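Amide synthase (Vibrio cholerae, PDB 1L5A) is a nonribosomal peptide synthetase condensation enzyme that probably forms an amide bond during vibriobactin biosynthesis. Local coordinates at residues 159-162 with 163-166; 261-265 with 266-270; 41-44 with 45-49; 138-141 with 142-145. All coordinates share one frame; numbering follows the deposited sequence.

Contact 1 of 4, residues 159-162 with 163-166; sequences KPYQ and SYLE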
loop_
_atom_site.group_PDB
_atom_site.type_symbol
_atom_site.label_atom_id
_atom_site.label_comp_id
_atom_site.label_asym_id
_atom_site.label_seq_id
_atom_site.Cartn_x
_atom_site.Cartn_y
_atom_site.Cartn_z
ATOM N N LYS A 159 -5.873 -20.078 3.626
ATOM C CA LYS A 159 -5.564 -19.858 2.217
ATOM C C LYS A 159 -4.418 -20.821 1.886
ATOM O O LYS A 159 -3.679 -21.224 2.769
ATOM C CB LYS A 159 -5.091 -18.423 2.001
ATOM C CG LYS A 159 -6.050 -17.334 2.489
ATOM C CD LYS A 159 -7.025 -16.899 1.411
ATOM C CE LYS A 159 -7.988 -15.822 1.927
ATOM N NZ LYS A 159 -7.329 -14.589 2.484
ATOM N N PRO A 160 -4.263 -21.209 0.611
ATOM C CA PRO A 160 -3.164 -22.127 0.283
ATOM C C PRO A 160 -1.811 -21.516 0.559
ATOM O O PRO A 160 -1.660 -20.301 0.494
ATOM C CB PRO A 160 -3.370 -22.421 -1.211
ATOM C CG PRO A 160 -4.261 -21.315 -1.692
ATOM C CD PRO A 160 -5.165 -21.030 -0.541
ATOM N N TYR A 161 -0.830 -22.360 0.873
ATOM C CA TYR A 161 0.514 -21.875 1.169
ATOM C C TYR A 161 1.058 -21.147 -0.051
ATOM O O TYR A 161 1.823 -20.196 0.080
ATOM C CB TYR A 161 1.450 -23.039 1.541
ATOM C CG TYR A 161 2.847 -22.599 1.985
ATOM C CD1 TYR A 161 3.028 -21.869 3.161
ATOM C CD2 TYR A 161 3.980 -22.930 1.242
ATOM C CE1 TYR A 161 4.276 -21.490 3.578
ATOM C CE2 TYR A 161 5.252 -22.556 1.665
ATOM C CZ TYR A 161 5.389 -21.840 2.836
ATOM O OH TYR A 161 6.637 -21.515 3.313
ATOM N N GLN A 162 0.650 -21.606 -1.233
ATOM C CA GLN A 162 1.069 -21.017 -2.500
ATOM C C GLN A 162 0.720 -19.528 -2.586
ATOM O O GLN A 162 1.429 -18.749 -3.232
ATOM C CB GLN A 162 0.412 -21.767 -3.665
ATOM C CG GLN A 162 0.791 -21.250 -5.060
ATOM C CD GLN A 162 2.282 -21.343 -5.335
ATOM O OE1 GLN A 162 2.955 -22.258 -4.860
ATOM N NE2 GLN A 162 2.801 -20.405 -6.121
ATOM N N SER A 163 -0.373 -19.123 -1.953
ATOM C CA SER A 163 -0.732 -17.710 -1.993
ATOM C C SER A 163 0.328 -16.922 -1.223
ATOM O O SER A 163 0.687 -15.803 -1.618
ATOM C CB SER A 163 -2.111 -17.469 -1.377
ATOM O OG SER A 163 -3.138 -18.003 -2.197
ATOM N N TYR A 164 0.821 -17.505 -0.128
ATOM C CA TYR A 164 1.856 -16.854 0.666
ATOM C C TYR A 164 3.159 -16.789 -0.145
ATOM O O TYR A 164 3.830 -15.758 -0.191
ATOM C CB TYR A 164 2.097 -17.610 1.977
ATOM C CG TYR A 164 3.305 -17.129 2.743
ATOM C CD1 TYR A 164 3.318 -15.870 3.347
ATOM C CD2 TYR A 164 4.472 -17.886 2.780
ATOM C CE1 TYR A 164 4.470 -15.374 3.955
ATOM C CE2 TYR A 164 5.633 -17.398 3.386
ATOM C CZ TYR A 164 5.627 -16.139 3.963
ATOM O OH TYR A 164 6.789 -15.627 4.487
ATOM N N LEU A 165 3.519 -17.878 -0.807
ATOM C CA LEU A 165 4.744 -17.845 -1.576
ATOM C C LEU A 165 4.698 -16.715 -2.574
ATOM O O LEU A 165 5.670 -15.968 -2.722
ATOM C CB LEU A 165 4.961 -19.159 -2.310
ATOM C CG LEU A 165 5.311 -20.295 -1.368
ATOM C CD1 LEU A 165 5.689 -21.489 -2.205
ATOM C CD2 LEU A 165 6.468 -19.877 -0.443
ATOM N N GLU A 166 3.570 -16.600 -3.265
ATOM C CA GLU A 166 3.407 -15.545 -4.256
ATOM C C GLU A 166 3.564 -14.172 -3.617
ATOM O O GLU A 166 4.302 -13.313 -4.115
ATOM C CB GLU A 166 2.039 -15.645 -4.907
ATOM C CG GLU A 166 1.949 -16.700 -5.979
ATOM C CD GLU A 166 0.511 -17.057 -6.286
ATOM O OE1 GLU A 166 -0.410 -16.303 -5.854
ATOM O OE2 GLU A 166 0.311 -18.093 -6.957
#
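Tyr161 is packed against both Tyr164 and Leu165, and this is the tight part of the contact. Its CE1 lies 3.7 Å from CD2 of Tyr164. The two rings lie side by side and point the same way, with their planes 40° apart. At the other rim of the Tyr161 ring, CE2 is 3.6 Å from CD2 of Leu165. In both tyrosines CG is anti to the backbone N, which sends the two rings off in a common direction. Tyr161 and Tyr164 are buried, and Leu2 touches them both.

The exposed side is looser. Gln162 bends at its second torsion (chi2 60°) and crosses Glu166 at about a right angle. NE2 of Gln162 reaches OE2 of Glu166 at 3.5 Å, a weak hydrogen bond. Pro160 is also exposed, and its CG is 3.5 Å from OG of Ser163.

The backbone holds both sides together. Leu165 N donates to Tyr161 O at 3.0 Å, and Glu166 N donates to Gln162 O at the same distance. Asp50 OD2 accepts from Tyr161 N. Side chains paired at spacings of three and four, buried on one flank and exposed on another, are typical of an amphipathic helix, here the first turns of helix 161-172.

Contact 2 of 4, residues 261-265 with 266-270; sequences MNRWG and SVAAN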
loop_
_atom_site.group_PDB
_atom_site.type_symbol
_atom_site.label_atom_id
_atom_site.label_comp_id
_atom_site.label_asym_id
_atom_site.label_seq_id
_atom_site.Cartn_x
_atom_site.Cartn_y
_atom_site.Cartn_z
ATOM N N MET A 261 5.978 -11.425 14.430
ATOM C CA MET A 261 5.206 -12.506 13.810
ATOM C C MET A 261 5.234 -12.489 12.273
ATOM O O MET A 261 5.275 -13.549 11.625
ATOM C CB MET A 261 3.754 -12.462 14.306
ATOM C CG MET A 261 3.596 -12.558 15.812
ATOM S SD MET A 261 4.552 -13.940 16.473
ATOM C CE MET A 261 5.660 -13.139 17.623
ATOM N N ASN A 262 5.202 -11.289 11.692
ATOM C CA ASN A 262 5.236 -11.165 10.248
ATOM C C ASN A 262 3.923 -11.698 9.621
ATOM O O ASN A 262 3.924 -12.235 8.519
ATOM C CB ASN A 262 6.458 -11.923 9.736
ATOM C CG ASN A 262 7.068 -11.285 8.514
ATOM O OD1 ASN A 262 7.079 -10.070 8.365
ATOM N ND2 ASN A 262 7.595 -12.113 7.629
ATOM N N ARG A 263 2.816 -11.540 10.349
ATOM C CA ARG A 263 1.482 -11.964 9.913
ATOM C C ARG A 263 0.657 -10.713 9.615
ATOM O O ARG A 263 -0.347 -10.764 8.916
ATOM C CB ARG A 263 0.749 -12.731 11.022
ATOM C CG ARG A 263 1.477 -13.943 11.574
ATOM C CD ARG A 263 1.273 -15.138 10.704
ATOM N NE ARG A 263 2.127 -16.239 11.119
ATOM C CZ ARG A 263 2.007 -17.486 10.673
ATOM N NH1 ARG A 263 1.046 -17.798 9.802
ATOM N NH2 ARG A 263 2.880 -18.412 11.052
ATOM N N TRP A 264 1.094 -9.591 10.179
ATOM C CA TRP A 264 0.429 -8.302 10.027
ATOM C C TRP A 264 0.215 -7.864 8.582
ATOM O O TRP A 264 1.159 -7.755 7.801
ATOM C CB TRP A 264 1.223 -7.247 10.786
ATOM C CG TRP A 264 0.620 -5.896 10.744
ATOM C CD1 TRP A 264 -0.704 -5.586 10.663
ATOM C CD2 TRP A 264 1.323 -4.655 10.815
ATOM N NE1 TRP A 264 -0.876 -4.223 10.678
ATOM C CE2 TRP A 264 0.353 -3.623 10.771
ATOM C CE3 TRP A 264 2.680 -4.310 10.911
ATOM C CZ2 TRP A 264 0.697 -2.266 10.818
ATOM C CZ3 TRP A 264 3.023 -2.963 10.956
ATOM C CH2 TRP A 264 2.030 -1.955 10.909
ATOM N N GLY A 265 -1.047 -7.625 8.229
ATOM C CA GLY A 265 -1.373 -7.211 6.878
ATOM C C GLY A 265 -1.042 -8.208 5.785
ATOM O O GLY A 265 -1.060 -7.853 4.616
ATOM N N SER A 266 -0.780 -9.465 6.141
ATOM C CA SER A 266 -0.413 -10.463 5.142
ATOM C C SER A 266 -1.332 -11.675 5.069
ATOM O O SER A 266 -2.039 -12.015 6.021
ATOM C CB SER A 266 1.015 -10.949 5.404
ATOM O OG SER A 266 1.311 -12.118 4.658
ATOM N N VAL A 267 -1.300 -12.348 3.931
ATOM C CA VAL A 267 -2.128 -13.528 3.770
ATOM C C VAL A 267 -1.632 -14.615 4.727
ATOM O O VAL A 267 -2.315 -15.603 4.979
ATOM C CB VAL A 267 -2.091 -14.010 2.311
ATOM C CG1 VAL A 267 -0.738 -14.622 1.994
ATOM C CG2 VAL A 267 -3.248 -14.959 2.057
ATOM N N ALA A 268 -0.443 -14.406 5.281
ATOM C CA ALA A 268 0.143 -15.348 6.223
ATOM C C ALA A 268 -0.732 -15.368 7.466
ATOM O O ALA A 268 -0.620 -16.261 8.307
ATOM C CB ALA A 268 1.581 -14.915 6.593
ATOM N N ALA A 269 -1.601 -14.372 7.594
ATOM C CA ALA A 269 -2.474 -14.321 8.756
ATOM C C ALA A 269 -3.473 -15.459 8.668
ATOM O O ALA A 269 -4.154 -15.769 9.645
ATOM C CB ALA A 269 -3.203 -13.003 8.819
ATOM N N ASN A 270 -3.555 -16.068 7.489
ATOM C CA ASN A 270 -4.465 -17.179 7.264
ATOM C C ASN A 270 -3.731 -18.346 6.638
ATOM O O ASN A 270 -4.310 -19.099 5.866
ATOM C CB ASN A 270 -5.606 -16.768 6.332
ATOM C CG ASN A 270 -6.311 -15.535 6.803
ATOM O OD1 ASN A 270 -6.089 -14.445 6.276
ATOM N ND2 ASN A 270 -7.154 -15.686 7.820
HETATM O O HOH W 1 4.059 -12.347 5.956
#
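The guanidinium of Arg263 meets Ala268 O at its edge and in its plane. NH1 donates to this carbonyl oxygen at 2.7 Å, with an N-H...O angle of 156°. The chain of Arg263 bends at chi2 (-82°) and reaches across to the 3-10 segment 267-269, with CD 3.3 Å from Ala268 O. NH2 makes a salt bridge with Asp130, the aspartate of the HHxxxDG motif of condensation domains. The other flat group, the indole of Trp264, leads to a second subunit, where it stacks on His175, meets Trp178 at a steep angle, and gives its NE1 hydrogen to Thr173 O.

A type II beta turn runs from Arg263 to Ser266. Ser266 N donates to Arg263 O at 3.1 Å, and Gly265 takes the positive phi of the turn. Ser266 OG then appears to accept from Ala268 N in an ST turn, though the position of that nitrogen is less certain. A water donates to both Asn262 O (2.6 Å) and Ser266 OG (3.0 Å), and the hydroxyl is also hydrogen-bonded to Glu167.

This loop joins strands 255-260 and 277-282. Arg263 packs on Tyr132 and Leu136 of helix 131-150, Val267 and Ala268 rest on Tyr164 of helix 161-172, and Trp264 touches helix 291-307.

Contact 3 of 4, residues 41-44 with 45-49; sequences ALHL and TVSEI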
loop_
_atom_site.group_PDB
_atom_site.type_symbol
_atom_site.label_atom_id
_atom_site.label_comp_id
_atom_site.label_asym_id
_atom_site.label_seq_id
_atom_site.Cartn_x
_atom_site.Cartn_y
_atom_site.Cartn_z
ATOM N N ALA A 41 -13.025 -32.899 13.062
ATOM C CA ALA A 41 -12.513 -31.538 13.180
ATOM C C ALA A 41 -10.999 -31.509 12.986
ATOM O O ALA A 41 -10.501 -30.672 12.226
ATOM C CB ALA A 41 -12.869 -30.956 14.537
ATOM N N LEU A 42 -10.265 -32.416 13.651
ATOM C CA LEU A 42 -8.812 -32.424 13.511
ATOM C C LEU A 42 -8.415 -32.775 12.083
ATOM O O LEU A 42 -7.517 -32.159 11.524
ATOM C CB LEU A 42 -8.163 -33.390 14.513
ATOM C CG LEU A 42 -6.646 -33.636 14.426
ATOM C CD1 LEU A 42 -5.875 -32.375 14.713
ATOM C CD2 LEU A 42 -6.255 -34.689 15.415
ATOM N N HIS A 43 -9.093 -33.758 11.489
ATOM C CA HIS A 43 -8.834 -34.174 10.104
ATOM C C HIS A 43 -9.097 -33.009 9.141
ATOM O O HIS A 43 -8.391 -32.832 8.142
ATOM C CB HIS A 43 -9.746 -35.335 9.726
ATOM C CG HIS A 43 -9.779 -35.619 8.258
ATOM N ND1 HIS A 43 -8.903 -36.490 7.648
ATOM C CD2 HIS A 43 -10.561 -35.119 7.271
ATOM C CE1 HIS A 43 -9.144 -36.516 6.348
ATOM N NE2 HIS A 43 -10.144 -35.691 6.094
ATOM N N LEU A 44 -10.142 -32.237 9.415
ATOM C CA LEU A 44 -10.451 -31.091 8.574
ATOM C C LEU A 44 -9.372 -30.012 8.734
ATOM O O LEU A 44 -8.824 -29.515 7.744
ATOM C CB LEU A 44 -11.827 -30.509 8.936
ATOM C CG LEU A 44 -13.060 -31.316 8.492
ATOM C CD1 LEU A 44 -14.319 -30.590 8.927
ATOM C CD2 LEU A 44 -13.059 -31.491 6.968
ATOM N N THR A 45 -9.053 -29.657 9.975
ATOM C CA THR A 45 -8.057 -28.628 10.191
ATOM C C THR A 45 -6.742 -28.899 9.468
ATOM O O THR A 45 -6.219 -28.022 8.767
ATOM C CB THR A 45 -7.747 -28.458 11.661
ATOM O OG1 THR A 45 -8.941 -28.094 12.348
ATOM C CG2 THR A 45 -6.710 -27.369 11.840
ATOM N N VAL A 46 -6.219 -30.110 9.650
ATOM C CA VAL A 46 -4.964 -30.528 9.044
ATOM C C VAL A 46 -4.987 -30.499 7.508
ATOM O O VAL A 46 -3.970 -30.225 6.867
ATOM C CB VAL A 46 -4.567 -31.942 9.583
ATOM C CG1 VAL A 46 -3.565 -32.578 8.704
ATOM C CG2 VAL A 46 -3.969 -31.818 10.981
ATOM N N SER A 47 -6.136 -30.764 6.907
ATOM C CA SER A 47 -6.232 -30.738 5.442
ATOM C C SER A 47 -6.000 -29.364 4.891
ATOM O O SER A 47 -5.461 -29.208 3.804
ATOM C CB SER A 47 -7.597 -31.197 4.971
ATOM O OG SER A 47 -7.721 -32.579 5.245
ATOM N N GLU A 48 -6.410 -28.361 5.652
ATOM C CA GLU A 48 -6.262 -26.979 5.234
ATOM C C GLU A 48 -4.837 -26.430 5.302
ATOM O O GLU A 48 -4.570 -25.363 4.745
ATOM C CB GLU A 48 -7.186 -26.093 6.068
ATOM C CG GLU A 48 -8.683 -26.403 5.922
ATOM C CD GLU A 48 -9.541 -25.475 6.757
ATOM O OE1 GLU A 48 -9.030 -24.410 7.172
ATOM O OE2 GLU A 48 -10.723 -25.796 6.991
ATOM N N ILE A 49 -3.925 -27.145 5.969
ATOM C CA ILE A 49 -2.554 -26.666 6.123
ATOM C C ILE A 49 -1.617 -27.295 5.120
ATOM O O ILE A 49 -1.069 -28.357 5.368
ATOM C CB ILE A 49 -2.029 -26.959 7.547
ATOM C CG1 ILE A 49 -3.061 -26.506 8.576
ATOM C CG2 ILE A 49 -0.712 -26.215 7.799
ATOM C CD1 ILE A 49 -2.605 -26.696 10.010
#
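Thr45 and Ser47 each turn a hydroxyl back onto a carbonyl four residues earlier, in the last turns of helix 35-47. This is a common use of threonine and serine within helices. Thr45 OG1 donates to Ala41 O at 3.0 Å. Its chi1 of -60° sets OG1 beside the backbone N and anti to the carbonyl carbon, which brings it round to that oxygen. Thr45 N donates to the same atom at 2.9 Å, so two hydrogens from one residue grip Ala41 O. The hydroxyl comes from above the carbonyl plane, while the amide is nearer to it.

Ser47 repeats the arrangement on His43. A chi1 of -69° again places OG next to the backbone N, where both can reach one oxygen. OG donates to His43 O at 3.0 Å and the backbone N at 3.3 Å. Here the hydroxyl lies closer to the carbonyl plane than the amide does.

Apolar contact is lighter. Leu42 CD1 approaches Val46 CG2 at 4.2 Å. Both side chains belong to the buried flank, where Leu42 also meets Val110 and Val46 meets His108 of strand 107-114.

Glu48 N makes weak bonds to Leu44 O, at 3.4 Å, and to Thr45 O. The Glu48 side chain is extended beyond CG and passes Leu44 O with CG 3.6 Å away. Its carboxylate is bound outside this helix, by Arg140, His144 and Phe158 N.

Ser47 OG also sits over one face of the His43 imidazole, offset toward the rim and 4.0 Å above its plane.

Contact 4 of 4, residues 138-141 with 142-145; sequences EQRL and SQHY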
loop_
_atom_site.group_PDB
_atom_site.type_symbol
_atom_site.label_atom_id
_atom_site.label_comp_id
_atom_site.label_asym_id
_atom_site.label_seq_id
_atom_site.Cartn_x
_atom_site.Cartn_y
_atom_site.Cartn_z
ATOM N N GLU A 138 -4.677 -24.373 16.347
ATOM C CA GLU A 138 -5.541 -24.677 17.479
ATOM C C GLU A 138 -6.894 -24.028 17.363
ATOM O O GLU A 138 -7.912 -24.664 17.608
ATOM C CB GLU A 138 -4.847 -24.282 18.797
ATOM C CG GLU A 138 -3.509 -25.030 18.972
ATOM C CD GLU A 138 -2.705 -24.575 20.166
ATOM O OE1 GLU A 138 -2.796 -23.377 20.523
ATOM O OE2 GLU A 138 -1.961 -25.415 20.735
ATOM N N GLN A 139 -6.908 -22.762 16.976
ATOM C CA GLN A 139 -8.159 -22.046 16.828
ATOM C C GLN A 139 -9.003 -22.669 15.707
ATOM O O GLN A 139 -10.227 -22.806 15.826
ATOM C CB GLN A 139 -7.878 -20.563 16.555
ATOM C CG GLN A 139 -7.215 -19.813 17.729
ATOM C CD GLN A 139 -7.997 -19.954 19.035
ATOM O OE1 GLN A 139 -9.195 -19.666 19.089
ATOM N NE2 GLN A 139 -7.321 -20.408 20.092
ATOM N N ARG A 140 -8.347 -23.069 14.626
ATOM C CA ARG A 140 -9.054 -23.693 13.525
ATOM C C ARG A 140 -9.674 -25.016 14.031
ATOM O O ARG A 140 -10.835 -25.323 13.755
ATOM C CB ARG A 140 -8.081 -23.949 12.375
ATOM C CG ARG A 140 -8.750 -24.346 11.072
ATOM C CD ARG A 140 -9.868 -23.391 10.718
ATOM N NE ARG A 140 -10.502 -23.759 9.459
ATOM C CZ ARG A 140 -11.710 -23.358 9.069
ATOM N NH1 ARG A 140 -12.436 -22.566 9.835
ATOM N NH2 ARG A 140 -12.198 -23.772 7.913
ATOM N N LEU A 141 -8.915 -25.790 14.797
ATOM C CA LEU A 141 -9.446 -27.045 15.306
ATOM C C LEU A 141 -10.710 -26.726 16.084
ATOM O O LEU A 141 -11.735 -27.397 15.950
ATOM C CB LEU A 141 -8.430 -27.726 16.208
ATOM C CG LEU A 141 -8.971 -28.895 17.012
ATOM C CD1 LEU A 141 -9.308 -30.065 16.075
ATOM C CD2 LEU A 141 -7.912 -29.302 18.049
ATOM N N SER A 142 -10.619 -25.691 16.904
ATOM C CA SER A 142 -11.746 -25.238 17.689
ATOM C C SER A 142 -12.930 -24.912 16.759
ATOM O O SER A 142 -14.041 -25.402 16.950
ATOM C CB SER A 142 -11.348 -23.974 18.445
ATOM O OG SER A 142 -12.403 -23.520 19.263
ATOM N N GLN A 143 -12.677 -24.078 15.752
ATOM C CA GLN A 143 -13.714 -23.675 14.825
ATOM C C GLN A 143 -14.428 -24.840 14.165
ATOM O O GLN A 143 -15.663 -24.898 14.156
ATOM C CB GLN A 143 -13.143 -22.749 13.756
ATOM C CG GLN A 143 -12.523 -21.517 14.335
ATOM C CD GLN A 143 -11.924 -20.591 13.283
ATOM O OE1 GLN A 143 -11.431 -21.034 12.239
ATOM N NE2 GLN A 143 -11.948 -19.294 13.570
ATOM N N HIS A 144 -13.672 -25.773 13.614
ATOM C CA HIS A 144 -14.318 -26.899 12.975
ATOM C C HIS A 144 -15.142 -27.710 13.962
ATOM O O HIS A 144 -16.247 -28.146 13.625
ATOM C CB HIS A 144 -13.299 -27.790 12.279
ATOM C CG HIS A 144 -12.890 -27.301 10.925
ATOM N ND1 HIS A 144 -13.806 -27.004 9.936
ATOM C CD2 HIS A 144 -11.667 -27.124 10.370
ATOM C CE1 HIS A 144 -13.164 -26.673 8.829
ATOM N NE2 HIS A 144 -11.866 -26.738 9.065
ATOM N N TYR A 145 -14.639 -27.900 15.183
ATOM C CA TYR A 145 -15.402 -28.671 16.168
ATOM C C TYR A 145 -16.746 -27.999 16.463
ATOM O O TYR A 145 -17.790 -28.650 16.468
ATOM C CB TYR A 145 -14.633 -28.844 17.486
ATOM C CG TYR A 145 -15.375 -29.707 18.495
ATOM C CD1 TYR A 145 -15.421 -31.093 18.355
ATOM C CD2 TYR A 145 -16.081 -29.130 19.563
ATOM C CE1 TYR A 145 -16.150 -31.889 19.248
ATOM C CE2 TYR A 145 -16.819 -29.916 20.461
ATOM C CZ TYR A 145 -16.847 -31.298 20.295
ATOM O OH TYR A 145 -17.565 -32.097 21.163
HETATM O O HOH W 2 -10.994 -21.043 21.064
#
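Arg140 reaches along its helix to both Gln143 and His144. NH1 donates to Gln143 OE1 at 3.0 Å in a fairly straight bond. The oxygen lies at the guanidinium edge, close to its plane, but the amide is turned almost at right angles, with the planes 84° apart. NH1 approaches from above the carbonyl plane of Gln143.

His144 lies over one face of the guanidinium, with CE1 3.2 Å from Arg140 NH2. The two planes are inclined by 51°, so the groups do not lie flat on each other. A bend at chi2 (50°) of Arg140 carries the guanidinium back to this turn. The helix bond from His144 N to Arg140 O (2.9 Å) sets the two residues one turn apart.

Next come the groups that fix this pair. Glu48 OE2 joins Arg140 NH2 in a salt bridge and bonds to His144 NE2, and would thus balance the arginine charge. Thr155 O also accepts from Arg140 NH2. On another side of the helix, a water donates to Gln139 OE1 and more weakly to Ser142 OG, which also bonds to His343 O.

Helix 131-150 packs beside helix 35-47, and both touch the five-stranded sheet. Arg140 and His144 pack on Thr45, and Leu141 on Leu42. Glu138 and Leu141 also touch Leu27 of strand 22-30, and Glu138 OE2 bonds to His25 on that strand.

Overall arrangement
All four contacts are local and follow one another along the chain, so none nests in or crosses another and none closes a long loop. Contact 3 comes first, near the end of helix 35-47. Contact 4 follows on helix 131-150, with its centre about 9 Å from that of contact 3; Glu48 joins the two helices. Contact 1 opens helix 161-172, the next helix in the chain. Contact 2 is a turn between strands 255-260 and 277-282. It touches contact 1, where Lys159 N probably bonds to Asn270 O. The four form two neighbouring pairs. The centres of contacts 2 and 3 lie about 20 Å apart.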